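Local coordinates for protein serine-threonine phosphatase 2C (Toxoplasma gondii, PDB 2I44) that binds calcium ions and is probably a PP2C-type phosphatase that removes phosphate from serine and threonine residues of proteins, at residues K187-R192 and Y229-G234; K180-H185 and V197-N202; N119-L124 and L243-D248; N132-S137 and S215-R220; I80-W85 and V113-K118. All coordinates share one frame; numbering follows the deposited sequence.

Contact 1 (K187-R192 and Y229-G234)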
# COMPACT_ATOMS: atom_id res chain seq x y z
N LYS A 187 -9.61 12.67 12.94
CA LYS A 187 -9.40 13.31 14.22
C LYS A 187 -10.58 13.02 15.14
O LYS A 187 -10.41 12.73 16.33
CB LYS A 187 -9.26 14.82 14.00
CG LYS A 187 -8.86 15.62 15.22
CD LYS A 187 -8.57 17.06 14.81
CE LYS A 187 -8.14 17.90 16.00
NZ LYS A 187 -7.76 19.27 15.57
N LEU A 188 -11.78 13.10 14.59
CA LEU A 188 -12.98 12.83 15.37
C LEU A 188 -12.95 11.42 15.94
O LEU A 188 -13.27 11.21 17.11
CB LEU A 188 -14.23 13.01 14.52
CG LEU A 188 -14.96 14.31 14.82
CD1 LEU A 188 -16.02 14.58 13.76
CD2 LEU A 188 -15.58 14.21 16.22
N ARG A 189 -12.57 10.45 15.12
CA ARG A 189 -12.53 9.07 15.58
C ARG A 189 -11.49 8.87 16.69
O ARG A 189 -11.74 8.16 17.68
CB ARG A 189 -12.24 8.11 14.42
CG ARG A 189 -12.29 6.64 14.82
CD ARG A 189 -11.89 5.70 13.69
NE ARG A 189 -10.48 5.85 13.33
CZ ARG A 189 -10.05 6.40 12.20
NH1 ARG A 189 -10.91 6.86 11.30
NH2 ARG A 189 -8.75 6.50 11.96
N ILE A 190 -10.33 9.50 16.53
CA ILE A 190 -9.26 9.36 17.51
C ILE A 190 -9.66 9.88 18.89
O ILE A 190 -9.38 9.24 19.92
CB ILE A 190 -7.99 10.09 17.04
CG1 ILE A 190 -7.45 9.40 15.78
CG2 ILE A 190 -6.95 10.10 18.15
CD1 ILE A 190 -6.48 10.24 14.99
N MSE A 191 -10.33 11.03 18.92
CA MSE A 191 -10.75 11.63 20.18
C MSE A 191 -11.91 10.88 20.81
O MSE A 191 -12.04 10.86 22.04
CB MSE A 191 -11.11 13.11 19.96
CG MSE A 191 -9.94 13.97 19.51
SE MSE A 191 -10.46 15.78 19.06
CE MSE A 191 -9.01 16.78 19.89
N ARG A 192 -12.77 10.28 19.99
CA ARG A 192 -13.89 9.52 20.53
C ARG A 192 -13.37 8.26 21.20
O ARG A 192 -13.96 7.77 22.16
CB ARG A 192 -14.87 9.11 19.42
CG ARG A 192 -15.82 10.20 18.97
CD ARG A 192 -16.68 9.70 17.82
NE ARG A 192 -17.36 10.79 17.14
CZ ARG A 192 -18.01 10.66 15.98
NH1 ARG A 192 -18.06 9.48 15.37
NH2 ARG A 192 -18.59 11.71 15.41
N TYR A 229 0.14 8.90 10.59
CA TYR A 229 -0.96 8.47 9.74
C TYR A 229 -1.97 7.80 10.68
O TYR A 229 -1.59 7.18 11.68
CB TYR A 229 -0.50 7.56 8.60
CG TYR A 229 0.47 6.46 8.95
CD1 TYR A 229 0.02 5.19 9.29
CD2 TYR A 229 1.85 6.68 8.89
CE1 TYR A 229 0.92 4.16 9.57
CE2 TYR A 229 2.75 5.65 9.17
CZ TYR A 229 2.28 4.40 9.50
OH TYR A 229 3.15 3.37 9.76
N SER A 230 -3.25 7.92 10.35
CA SER A 230 -4.33 7.41 11.19
C SER A 230 -4.92 6.02 10.92
O SER A 230 -5.85 5.59 11.62
CB SER A 230 -5.45 8.44 11.21
OG SER A 230 -5.62 8.97 9.91
N ARG A 231 -4.41 5.33 9.91
CA ARG A 231 -4.87 3.98 9.59
C ARG A 231 -3.64 3.16 9.25
O ARG A 231 -2.72 3.66 8.61
CB ARG A 231 -5.86 4.00 8.42
CG ARG A 231 -7.07 4.89 8.68
CD ARG A 231 -8.22 4.57 7.74
NE ARG A 231 -9.26 5.60 7.77
CZ ARG A 231 -10.39 5.54 7.07
NH1 ARG A 231 -10.63 4.49 6.30
NH2 ARG A 231 -11.26 6.55 7.14
N ALA A 232 -3.62 1.91 9.69
CA ALA A 232 -2.47 1.06 9.43
C ALA A 232 -2.61 -0.36 9.95
O ALA A 232 -3.54 -0.69 10.70
CB ALA A 232 -1.24 1.70 10.06
N PHE A 233 -1.67 -1.20 9.53
CA PHE A 233 -1.61 -2.57 10.00
C PHE A 233 -0.77 -2.49 11.27
O PHE A 233 0.16 -1.69 11.34
CB PHE A 233 -0.88 -3.47 9.01
CG PHE A 233 -1.72 -3.96 7.87
CD1 PHE A 233 -2.87 -4.69 8.11
CD2 PHE A 233 -1.32 -3.73 6.55
CE1 PHE A 233 -3.62 -5.20 7.06
CE2 PHE A 233 -2.07 -4.24 5.49
CZ PHE A 233 -3.22 -4.98 5.74
N GLY A 234 -1.08 -3.30 12.27
CA GLY A 234 -0.29 -3.27 13.49
C GLY A 234 -0.66 -2.15 14.44
O GLY A 234 -1.83 -1.84 14.61
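Arg189 and Arg231 meet with their side chains at about a right angle, and their guanidinium planes stand 86° apart. The Arg189 chain leaves helix 184-192 with CG anti to the backbone N (chi1 -176°), runs straight to CD and then bends at chi3, which brings its terminal nitrogens over to the loop 229-232. Arg189 NH2 comes within 3.1 Å of the carbonyl oxygen Ser230 O, which sits at the guanidinium edge, near its plane. The same Arg189 NH2 lies 4.0 Å from Arg231 CG, so it also touches the aliphatic root of the second arginine. Further out, Arg189 NH1 and Arg231 NE are 4.1 Å apart. What makes two cations tolerable at this distance is probably Glu186, one turn back from Ile190 on the helix: its OE1 takes Arg189 NH2 in a salt bridge and a hydrogen bond from Ser230 OG, while OE2 pairs with Arg231 NH2. This is probably the flap region of the PP2C fold, which carries helix 184-192, lying against the loop leading into strand 233-234, well away from the calcium sites. Arg189 NE is bound by Gly242 O, and Arg231 NH1 by Gln246 O, which gives each guanidinium one more backbone carbonyl partner. Beside this polar cluster Ile190 supplies the apolar part, its CD1 resting 4.3 Å from Ser230 CB while its side chain also packs on Val197.

Contact 2 (K180-H185 and V197-N202)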
# COMPACT_ATOMS: atom_id res chain seq x y z
N LYS A 180 -4.54 10.88 7.28
CA LYS A 180 -3.83 11.77 8.18
C LYS A 180 -4.68 12.06 9.42
O LYS A 180 -5.89 12.26 9.33
CB LYS A 180 -3.48 13.07 7.45
CG LYS A 180 -2.52 12.88 6.26
CD LYS A 180 -1.19 12.28 6.71
CE LYS A 180 -0.15 12.20 5.57
NZ LYS A 180 1.18 11.68 6.02
N PRO A 181 -4.05 12.07 10.60
CA PRO A 181 -4.75 12.33 11.87
C PRO A 181 -5.50 13.66 11.95
O PRO A 181 -6.46 13.79 12.72
CB PRO A 181 -3.63 12.21 12.91
CG PRO A 181 -2.41 12.58 12.15
CD PRO A 181 -2.61 11.88 10.84
N ASP A 182 -5.08 14.65 11.17
CA ASP A 182 -5.78 15.93 11.22
C ASP A 182 -6.97 16.04 10.27
O ASP A 182 -7.70 17.03 10.30
CB ASP A 182 -4.81 17.12 11.02
CG ASP A 182 -3.89 16.95 9.84
OD1 ASP A 182 -3.79 15.82 9.30
OD2 ASP A 182 -3.24 17.95 9.45
N MSE A 183 -7.19 15.02 9.43
CA MSE A 183 -8.37 15.05 8.56
C MSE A 183 -9.52 15.01 9.57
O MSE A 183 -9.56 14.14 10.43
CB MSE A 183 -8.43 13.81 7.65
CG MSE A 183 -7.62 13.91 6.36
SE MSE A 183 -8.20 15.33 5.13
CE MSE A 183 -10.08 15.20 5.38
N PRO A 184 -10.46 15.97 9.48
CA PRO A 184 -11.61 16.08 10.39
C PRO A 184 -12.21 14.78 10.92
O PRO A 184 -12.26 14.57 12.13
CB PRO A 184 -12.60 16.91 9.57
CG PRO A 184 -11.69 17.87 8.87
CD PRO A 184 -10.58 16.94 8.38
N HIS A 185 -12.68 13.90 10.04
CA HIS A 185 -13.27 12.67 10.54
C HIS A 185 -12.28 11.69 11.17
O HIS A 185 -12.67 10.90 12.03
CB HIS A 185 -14.12 12.00 9.45
CG HIS A 185 -15.41 12.71 9.18
ND1 HIS A 185 -16.41 12.18 8.39
CD2 HIS A 185 -15.87 13.93 9.57
CE1 HIS A 185 -17.41 13.03 8.31
NE2 HIS A 185 -17.11 14.10 9.02
N VAL A 197 -4.78 13.98 18.93
CA VAL A 197 -4.02 14.34 17.75
C VAL A 197 -3.13 15.49 18.19
O VAL A 197 -3.63 16.57 18.53
CB VAL A 197 -4.94 14.79 16.61
CG1 VAL A 197 -4.11 15.37 15.48
CG2 VAL A 197 -5.75 13.60 16.11
N GLU A 198 -1.83 15.25 18.21
CA GLU A 198 -0.86 16.23 18.66
C GLU A 198 -0.16 16.99 17.54
O GLU A 198 0.34 16.41 16.58
CB GLU A 198 0.20 15.53 19.52
CG GLU A 198 -0.35 14.83 20.77
CD GLU A 198 -1.10 15.79 21.69
OE1 GLU A 198 -0.66 16.95 21.82
OE2 GLU A 198 -2.12 15.38 22.29
N TYR A 199 -0.15 18.31 17.68
CA TYR A 199 0.49 19.21 16.73
C TYR A 199 1.71 19.74 17.49
O TYR A 199 1.60 20.66 18.31
CB TYR A 199 -0.47 20.33 16.35
CG TYR A 199 -1.74 19.85 15.66
CD1 TYR A 199 -1.84 19.82 14.27
CD2 TYR A 199 -2.84 19.43 16.41
CE1 TYR A 199 -3.00 19.40 13.64
CE2 TYR A 199 -4.02 19.01 15.80
CZ TYR A 199 -4.09 18.99 14.41
OH TYR A 199 -5.26 18.61 13.79
N LEU A 200 2.87 19.16 17.22
CA LEU A 200 4.07 19.54 17.93
C LEU A 200 4.77 20.79 17.38
O LEU A 200 4.67 21.12 16.20
CB LEU A 200 5.03 18.34 17.97
CG LEU A 200 4.37 17.03 18.44
CD1 LEU A 200 5.44 15.98 18.71
CD2 LEU A 200 3.54 17.27 19.70
N HIS A 201 5.47 21.48 18.28
CA HIS A 201 6.20 22.71 17.97
C HIS A 201 7.02 22.58 16.69
O HIS A 201 7.76 21.62 16.52
CB HIS A 201 7.11 23.06 19.16
CG HIS A 201 7.86 24.34 19.00
ND1 HIS A 201 7.24 25.55 18.77
CD2 HIS A 201 9.19 24.61 19.07
CE1 HIS A 201 8.15 26.51 18.71
NE2 HIS A 201 9.34 25.96 18.89
N ASN A 202 6.86 23.55 15.79
CA ASN A 202 7.57 23.57 14.50
C ASN A 202 7.16 22.44 13.56
O ASN A 202 7.78 22.26 12.52
CB ASN A 202 9.09 23.50 14.69
CG ASN A 202 9.68 24.77 15.26
OD1 ASN A 202 9.22 25.87 14.94
ND2 ASN A 202 10.71 24.64 16.08
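This is a small, mainly apolar contact between a beta turn and the chain at and after strand 196-198, on the part of the PP2C fold that carries helix 184-192 and the two-stranded antiparallel sheet of 196-198 with 208-210. Lys180 to Met183 form a type I turn, closed by the bond from Met183 N to Lys180 O (3.1 Å), just ahead of the helix; the chain then runs through that helix and returns as Val197. Both methyls of Val197 bear on Pro181: CG1 and CG2 each lie 4.1 Å from Pro181 CB, and CG2 also comes to 3.5 Å from the carbonyl oxygen Pro181 O. Pro207 and Ile190 of the helix also touch both residues. The Pro181 side chain is about 11 Å from that of Asp266, a calcium ligand. Nearer the surface, the end of the Tyr199 side chain comes up to Asp182. With chi1 at -62° the ring swings so that its hydroxyl end reaches this residue, approaching it obliquely. The hydroxyl is hydrogen-bonded to Lys187 NZ, on the helix that follows the turn. Across the contact itself, Tyr199 OH rests against a methylene, 3.2 Å from Asp182 CB.

Contact 3 (N119-L124 and L243-D248)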
# COMPACT_ATOMS: atom_id res chain seq x y z
N ASN A 119 -8.93 -9.00 8.23
CA ASN A 119 -8.48 -10.32 8.68
C ASN A 119 -6.97 -10.39 8.80
O ASN A 119 -6.43 -11.00 9.73
CB ASN A 119 -8.99 -11.42 7.74
CG ASN A 119 -10.50 -11.58 7.82
OD1 ASN A 119 -11.10 -11.33 8.86
ND2 ASN A 119 -11.11 -12.02 6.72
N ALA A 120 -6.27 -9.75 7.87
CA ALA A 120 -4.82 -9.75 7.92
C ALA A 120 -4.37 -8.94 9.14
O ALA A 120 -3.36 -9.27 9.76
CB ALA A 120 -4.24 -9.15 6.66
N ASP A 121 -5.10 -7.89 9.48
CA ASP A 121 -4.69 -7.10 10.63
C ASP A 121 -4.97 -7.82 11.94
O ASP A 121 -4.18 -7.72 12.87
CB ASP A 121 -5.37 -5.72 10.65
CG ASP A 121 -4.72 -4.80 11.67
OD1 ASP A 121 -3.48 -4.63 11.62
OD2 ASP A 121 -5.45 -4.24 12.53
N ASN A 122 -6.09 -8.53 12.02
CA ASN A 122 -6.41 -9.26 13.24
C ASN A 122 -5.31 -10.27 13.51
O ASN A 122 -4.82 -10.39 14.63
CB ASN A 122 -7.76 -9.98 13.13
CG ASN A 122 -8.93 -9.02 13.10
OD1 ASN A 122 -8.83 -7.88 13.57
ND2 ASN A 122 -10.05 -9.47 12.54
N GLU A 123 -4.89 -10.98 12.47
CA GLU A 123 -3.85 -11.99 12.62
C GLU A 123 -2.52 -11.34 12.99
O GLU A 123 -1.79 -11.86 13.84
CB GLU A 123 -3.70 -12.78 11.32
CG GLU A 123 -2.92 -14.07 11.51
CD GLU A 123 -2.59 -14.75 10.20
OE1 GLU A 123 -3.35 -14.56 9.23
OE2 GLU A 123 -1.58 -15.48 10.15
N LEU A 124 -2.20 -10.22 12.36
CA LEU A 124 -0.96 -9.52 12.65
C LEU A 124 -0.94 -9.04 14.11
O LEU A 124 0.04 -9.25 14.84
CB LEU A 124 -0.78 -8.32 11.71
CG LEU A 124 0.48 -7.48 11.92
CD1 LEU A 124 1.71 -8.34 11.66
CD2 LEU A 124 0.47 -6.27 10.99
N LEU A 243 -6.55 4.32 15.86
CA LEU A 243 -5.83 3.80 14.69
C LEU A 243 -6.73 2.71 14.08
O LEU A 243 -6.99 1.69 14.71
CB LEU A 243 -4.48 3.21 15.11
CG LEU A 243 -3.48 2.80 14.02
CD1 LEU A 243 -3.09 4.01 13.18
CD2 LEU A 243 -2.24 2.18 14.66
N SER A 244 -7.19 2.94 12.86
CA SER A 244 -8.09 2.02 12.17
C SER A 244 -7.44 1.10 11.13
O SER A 244 -6.38 1.41 10.58
CB SER A 244 -9.20 2.83 11.50
OG SER A 244 -10.01 2.03 10.65
N ASN A 245 -8.08 -0.04 10.87
CA ASN A 245 -7.59 -0.97 9.86
C ASN A 245 -8.59 -1.01 8.70
O ASN A 245 -8.53 -1.88 7.84
CB ASN A 245 -7.40 -2.39 10.43
CG ASN A 245 -8.66 -2.95 11.07
OD1 ASN A 245 -9.78 -2.63 10.68
ND2 ASN A 245 -8.46 -3.81 12.06
N GLN A 246 -9.52 -0.05 8.70
CA GLN A 246 -10.52 0.08 7.66
C GLN A 246 -9.86 0.72 6.44
O GLN A 246 -9.43 1.86 6.50
CB GLN A 246 -11.67 0.97 8.14
CG GLN A 246 -12.70 1.35 7.08
CD GLN A 246 -13.40 0.13 6.51
OE1 GLN A 246 -13.11 -0.29 5.38
NE2 GLN A 246 -14.31 -0.44 7.28
N PRO A 247 -9.74 -0.02 5.33
CA PRO A 247 -9.10 0.57 4.16
C PRO A 247 -10.09 1.35 3.31
O PRO A 247 -11.29 1.13 3.39
CB PRO A 247 -8.58 -0.64 3.41
CG PRO A 247 -9.70 -1.64 3.65
CD PRO A 247 -9.97 -1.47 5.13
N ASP A 248 -9.59 2.29 2.52
CA ASP A 248 -10.47 3.00 1.59
C ASP A 248 -10.29 2.10 0.37
O ASP A 248 -9.16 1.69 0.06
CB ASP A 248 -9.98 4.42 1.29
CG ASP A 248 -10.39 5.42 2.37
OD1 ASP A 248 -11.58 5.44 2.73
OD2 ASP A 248 -9.53 6.17 2.85
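The carboxylate oxygen Asp121 OD2 is gripped by two nitrogens: Asn245 ND2 across the contact, and Lys239 NZ in a salt bridge. The bond from Asn245 ND2 measures 3.1 Å to Asp121 OD2 and is nearly straight, with an N-H...O angle of 165°. The oxygen lies in the plane of the amide, but on its own side it is met from the anti direction and 19° out of the carboxylate plane, and the two flat groups are turned 79° against each other. The first torsion of Asn245 swings its amide toward the helix and sets the methylene close as well, with Asn245 CB 3.4 Å from Asp121 OD2. The other oxygen, Asp121 OD1, accepts from Gly234 N, so both ends of this buried carboxylate are held. The lysine and the amide would probably favour its charged form. On the loop side the backbone is shaped by an ST turn, in which Ser244 OG accepts from Gln246 N at 2.9 Å. Through Asp121, the long helix 98-130 is tied both to strand 233-234 at Gly234 and to the loop before strand 248-253, a helix-to-sheet junction on one outer layer of the alpha-beta-beta-alpha sandwich characteristic of PP2C phosphatases.

Contact 4 (N132-S137 and S215-R220)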
# COMPACT_ATOMS: atom_id res chain seq x y z
N ASN A 132 5.05 -9.39 21.92
CA ASN A 132 5.17 -8.09 22.60
C ASN A 132 5.63 -6.92 21.73
O ASN A 132 6.49 -6.14 22.14
CB ASN A 132 6.11 -8.21 23.81
CG ASN A 132 5.65 -9.26 24.80
OD1 ASN A 132 6.20 -10.36 24.86
ND2 ASN A 132 4.63 -8.92 25.59
N LYS A 133 5.06 -6.79 20.54
CA LYS A 133 5.38 -5.69 19.64
C LYS A 133 4.27 -4.65 19.83
O LYS A 133 3.25 -4.68 19.15
CB LYS A 133 5.38 -6.19 18.19
CG LYS A 133 6.36 -7.32 17.93
CD LYS A 133 7.79 -6.83 18.11
CE LYS A 133 8.79 -7.96 17.92
NZ LYS A 133 10.17 -7.42 17.99
N ASP A 134 4.47 -3.73 20.77
CA ASP A 134 3.46 -2.73 21.09
C ASP A 134 3.09 -1.69 20.05
O ASP A 134 1.93 -1.32 19.93
CB ASP A 134 3.83 -1.99 22.38
CG ASP A 134 3.85 -2.90 23.59
OD1 ASP A 134 3.25 -4.00 23.53
OD2 ASP A 134 4.45 -2.51 24.60
N TYR A 135 4.07 -1.21 19.28
CA TYR A 135 3.78 -0.18 18.30
C TYR A 135 4.18 -0.48 16.87
O TYR A 135 3.94 0.34 15.98
CB TYR A 135 4.41 1.14 18.77
CG TYR A 135 3.81 1.67 20.05
CD1 TYR A 135 2.61 2.38 20.04
CD2 TYR A 135 4.43 1.43 21.28
CE1 TYR A 135 2.03 2.84 21.22
CE2 TYR A 135 3.86 1.89 22.48
CZ TYR A 135 2.65 2.59 22.44
OH TYR A 135 2.08 3.04 23.61
N ALA A 136 4.81 -1.63 16.63
CA ALA A 136 5.20 -1.98 15.27
C ALA A 136 3.98 -1.81 14.37
O ALA A 136 2.94 -2.44 14.59
CB ALA A 136 5.72 -3.41 15.21
N SER A 137 4.12 -0.96 13.35
CA SER A 137 3.04 -0.68 12.42
C SER A 137 3.53 -0.64 10.97
O SER A 137 4.73 -0.73 10.71
CB SER A 137 2.41 0.68 12.74
OG SER A 137 1.98 0.77 14.08
N SER A 215 0.93 9.67 27.96
CA SER A 215 1.50 10.44 29.06
C SER A 215 1.91 9.57 30.23
O SER A 215 3.01 9.71 30.77
CB SER A 215 0.50 11.51 29.52
OG SER A 215 1.14 12.46 30.35
N PHE A 216 1.04 8.65 30.64
CA PHE A 216 1.37 7.78 31.76
C PHE A 216 2.56 6.88 31.45
O PHE A 216 3.44 6.70 32.29
CB PHE A 216 0.16 6.95 32.18
CG PHE A 216 -0.80 7.71 33.06
CD1 PHE A 216 -0.35 8.36 34.21
CD2 PHE A 216 -2.16 7.76 32.75
CE1 PHE A 216 -1.23 9.05 35.04
CE2 PHE A 216 -3.05 8.45 33.58
CZ PHE A 216 -2.59 9.10 34.72
N ARG A 217 2.60 6.33 30.24
CA ARG A 217 3.71 5.46 29.88
C ARG A 217 5.00 6.26 29.74
O ARG A 217 6.09 5.72 29.95
CB ARG A 217 3.39 4.71 28.59
CG ARG A 217 2.13 3.88 28.72
CD ARG A 217 1.76 3.19 27.43
NE ARG A 217 2.72 2.16 27.06
CZ ARG A 217 2.43 1.14 26.27
NH1 ARG A 217 1.20 1.02 25.78
NH2 ARG A 217 3.36 0.24 25.97
N LYS A 218 4.86 7.54 29.40
CA LYS A 218 6.02 8.40 29.24
C LYS A 218 6.60 8.77 30.60
O LYS A 218 7.82 8.86 30.76
CB LYS A 218 5.62 9.67 28.47
CG LYS A 218 6.78 10.49 27.94
CD LYS A 218 7.66 9.68 26.99
CE LYS A 218 8.84 10.50 26.49
NZ LYS A 218 9.90 9.63 25.89
N SER A 219 5.73 8.98 31.59
CA SER A 219 6.19 9.33 32.93
C SER A 219 6.80 8.10 33.59
O SER A 219 7.68 8.21 34.45
CB SER A 219 5.03 9.84 33.79
OG SER A 219 4.19 8.76 34.18
N ARG A 220 6.33 6.92 33.20
CA ARG A 220 6.83 5.68 33.75
C ARG A 220 8.23 5.39 33.20
O ARG A 220 8.80 4.33 33.42
CB ARG A 220 5.88 4.52 33.41
CG ARG A 220 6.30 3.19 34.01
CD ARG A 220 6.44 3.31 35.52
NE ARG A 220 5.16 3.57 36.16
CZ ARG A 220 4.22 2.65 36.38
NH1 ARG A 220 4.41 1.39 36.00
NH2 ARG A 220 3.08 2.99 36.96
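The guanidinium of Arg217 has the Tyr135 hydroxyl over one face, with OH 3.1 Å above the plane and displaced from the centre of the group toward NH1, while the Asp134 carboxylate lies at its edge. Ring and guanidinium are inclined 48° to each other and come from opposite directions, so this is no parallel stack. Tyr135 OH is 3.1 Å from Arg217 NH1, but the angle is too poor for a hydrogen bond; the oxygen simply lies over the group, 3.3 Å from Arg217 CZ. At the edge, Arg217 NH2 makes a salt bridge with Asp134 OD2 at 3.3 Å, and the hydrogen bond within it is weak, bent to 132°. The carboxylate is twisted 75° from the guanidinium plane. A bend at chi3 turns the arginine end toward both partners. The strongest partner of Arg217 is Asp237, salt-bridged to NH1, as Asp213 also is. Asp134 OD1 pairs with Lys236, so arginine, lysine and several acids form one charged cluster, in which Asp134 and Asp237 also lie close. The nearest CA atoms, those of Asp134 and Arg217, are 12.0 Å apart. One long side chain thus spans from helix 214-219 to the loop that joins helix 98-130 to strand 137-146.

Contact 5 (I80-W85 and V113-K118)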
# COMPACT_ATOMS: atom_id res chain seq x y z
N ILE A 80 -7.45 -14.69 -0.48
CA ILE A 80 -8.09 -15.83 -1.10
C ILE A 80 -8.88 -16.73 -0.16
O ILE A 80 -9.62 -17.60 -0.62
CB ILE A 80 -7.06 -16.66 -1.91
CG1 ILE A 80 -6.02 -17.28 -0.97
CG2 ILE A 80 -6.36 -15.77 -2.93
CD1 ILE A 80 -4.94 -18.04 -1.71
N SER A 81 -8.74 -16.54 1.15
CA SER A 81 -9.49 -17.33 2.11
C SER A 81 -10.84 -16.66 2.33
O SER A 81 -11.72 -17.19 3.00
CB SER A 81 -8.75 -17.41 3.45
OG SER A 81 -7.51 -18.07 3.31
N SER A 82 -10.99 -15.48 1.74
CA SER A 82 -12.22 -14.72 1.86
C SER A 82 -13.42 -15.35 1.14
O SER A 82 -13.35 -15.67 -0.04
CB SER A 82 -12.01 -13.31 1.30
OG SER A 82 -13.25 -12.64 1.12
N PRO A 83 -14.53 -15.55 1.87
CA PRO A 83 -15.71 -16.14 1.23
C PRO A 83 -16.07 -15.26 0.04
O PRO A 83 -16.62 -15.74 -0.96
CB PRO A 83 -16.75 -16.10 2.34
CG PRO A 83 -15.91 -16.31 3.57
CD PRO A 83 -14.74 -15.38 3.32
N ALA A 84 -15.75 -13.98 0.16
CA ALA A 84 -16.02 -13.00 -0.88
C ALA A 84 -15.16 -13.33 -2.10
O ALA A 84 -15.59 -13.16 -3.24
CB ALA A 84 -15.71 -11.60 -0.37
N TRP A 85 -13.94 -13.79 -1.84
CA TRP A 85 -13.05 -14.15 -2.93
C TRP A 85 -13.45 -15.48 -3.55
O TRP A 85 -13.26 -15.71 -4.74
CB TRP A 85 -11.60 -14.21 -2.44
CG TRP A 85 -10.63 -14.47 -3.55
CD1 TRP A 85 -10.03 -15.66 -3.84
CD2 TRP A 85 -10.19 -13.54 -4.55
NE1 TRP A 85 -9.24 -15.53 -4.96
CE2 TRP A 85 -9.32 -14.24 -5.42
CE3 TRP A 85 -10.46 -12.19 -4.80
CZ2 TRP A 85 -8.71 -13.63 -6.51
CZ3 TRP A 85 -9.85 -11.58 -5.89
CH2 TRP A 85 -8.98 -12.30 -6.73
N VAL A 113 -11.31 -7.31 -0.69
CA VAL A 113 -10.17 -6.51 -0.25
C VAL A 113 -10.43 -6.04 1.17
O VAL A 113 -9.53 -6.02 2.01
CB VAL A 113 -9.95 -5.30 -1.19
CG1 VAL A 113 -8.89 -4.36 -0.63
CG2 VAL A 113 -9.52 -5.80 -2.56
N ASP A 114 -11.68 -5.68 1.45
CA ASP A 114 -12.04 -5.23 2.78
C ASP A 114 -11.78 -6.36 3.78
O ASP A 114 -11.21 -6.13 4.85
CB ASP A 114 -13.51 -4.82 2.83
CG ASP A 114 -13.82 -3.96 4.04
OD1 ASP A 114 -13.39 -2.79 4.05
OD2 ASP A 114 -14.46 -4.45 4.99
N ASP A 115 -12.22 -7.57 3.43
CA ASP A 115 -12.03 -8.73 4.29
C ASP A 115 -10.55 -9.01 4.51
O ASP A 115 -10.12 -9.34 5.61
CB ASP A 115 -12.68 -9.97 3.67
CG ASP A 115 -14.18 -9.97 3.80
OD1 ASP A 115 -14.72 -9.00 4.38
OD2 ASP A 115 -14.82 -10.93 3.33
N MSE A 116 -9.77 -8.87 3.44
CA MSE A 116 -8.34 -9.10 3.51
C MSE A 116 -7.67 -8.20 4.54
O MSE A 116 -6.92 -8.66 5.41
CB MSE A 116 -7.70 -8.85 2.14
CG MSE A 116 -6.18 -8.93 2.14
SE MSE A 116 -5.37 -8.42 0.43
CE MSE A 116 -5.30 -6.51 0.70
N TYR A 117 -7.95 -6.90 4.45
CA TYR A 117 -7.36 -5.94 5.37
C TYR A 117 -7.67 -6.24 6.82
O TYR A 117 -6.77 -6.39 7.64
CB TYR A 117 -7.83 -4.52 5.01
CG TYR A 117 -6.91 -3.84 4.03
CD1 TYR A 117 -5.75 -3.19 4.46
CD2 TYR A 117 -7.16 -3.89 2.65
CE1 TYR A 117 -4.86 -2.62 3.54
CE2 TYR A 117 -6.28 -3.32 1.73
CZ TYR A 117 -5.13 -2.69 2.19
OH TYR A 117 -4.26 -2.11 1.28
N LYS A 118 -8.96 -6.35 7.14
CA LYS A 118 -9.37 -6.62 8.51
C LYS A 118 -8.88 -7.96 9.05
O LYS A 118 -8.46 -8.04 10.20
CB LYS A 118 -10.88 -6.50 8.63
CG LYS A 118 -11.39 -5.08 8.42
CD LYS A 118 -12.89 -5.03 8.22
CE LYS A 118 -13.37 -3.60 8.03
NZ LYS A 118 -14.75 -3.56 7.48
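The turn between helices 66-80 and 83-92 runs up against the side of the long helix 98-130, the backbones approaching closest at Ser82 and Asp115, whose CA atoms are 6.5 Å apart. Ser82 holds the N-cap position of helix 83-92, and all of these helices belong to one helical layer of the PP2C sandwich. The Ser82 hydroxyl points opposite its backbone N (chi1 167°), a placement from which it can serve the helix start and the neighbouring helix together. Ser82 OG accepts from Trp85 N at 3.2 Å, the capping bond, and donates to Asp115 OD2, also at 3.2 Å. The hydroxyl therefore relays between a helix N-terminus and a carboxylate, and the partial positive end of helix 83-92 would be expected to suit the acid. Asp115 OD2 is met on its anti side, 18° out of the carboxylate plane, while OD1 takes a bond from Gln111 one turn back on the same helix. Ala84 and Ser82 also pack on Ala112, so apolar contacts flank the polar pair. The Ala84 methyl also touches the acid, its CB 3.9 Å from Asp115 OD2.

All five contacts are partly buried. Contact 3 lies nearest the centre of the chain, its own centre about 12 Å from it, and contact 4 furthest, about 25 Å. Contacts 3 and 5 share helix 98-130: one ties it to loops at the sheet by an aspartate carboxylate, the other to a helix start by a serine relay. Contacts 1 and 2 share helix 184-192 and are joined by the Lys187-Tyr199 bond, yet contact 1 is largely polar and contact 2 mostly apolar. Contact 1 also meets contact 3, where Asp121 binds Gly234 and Gln246 O accepts from Arg231 NH1. Contact 4, the most peripheral, rests on a charge cluster and has no apolar part of the kind seen in contact 2.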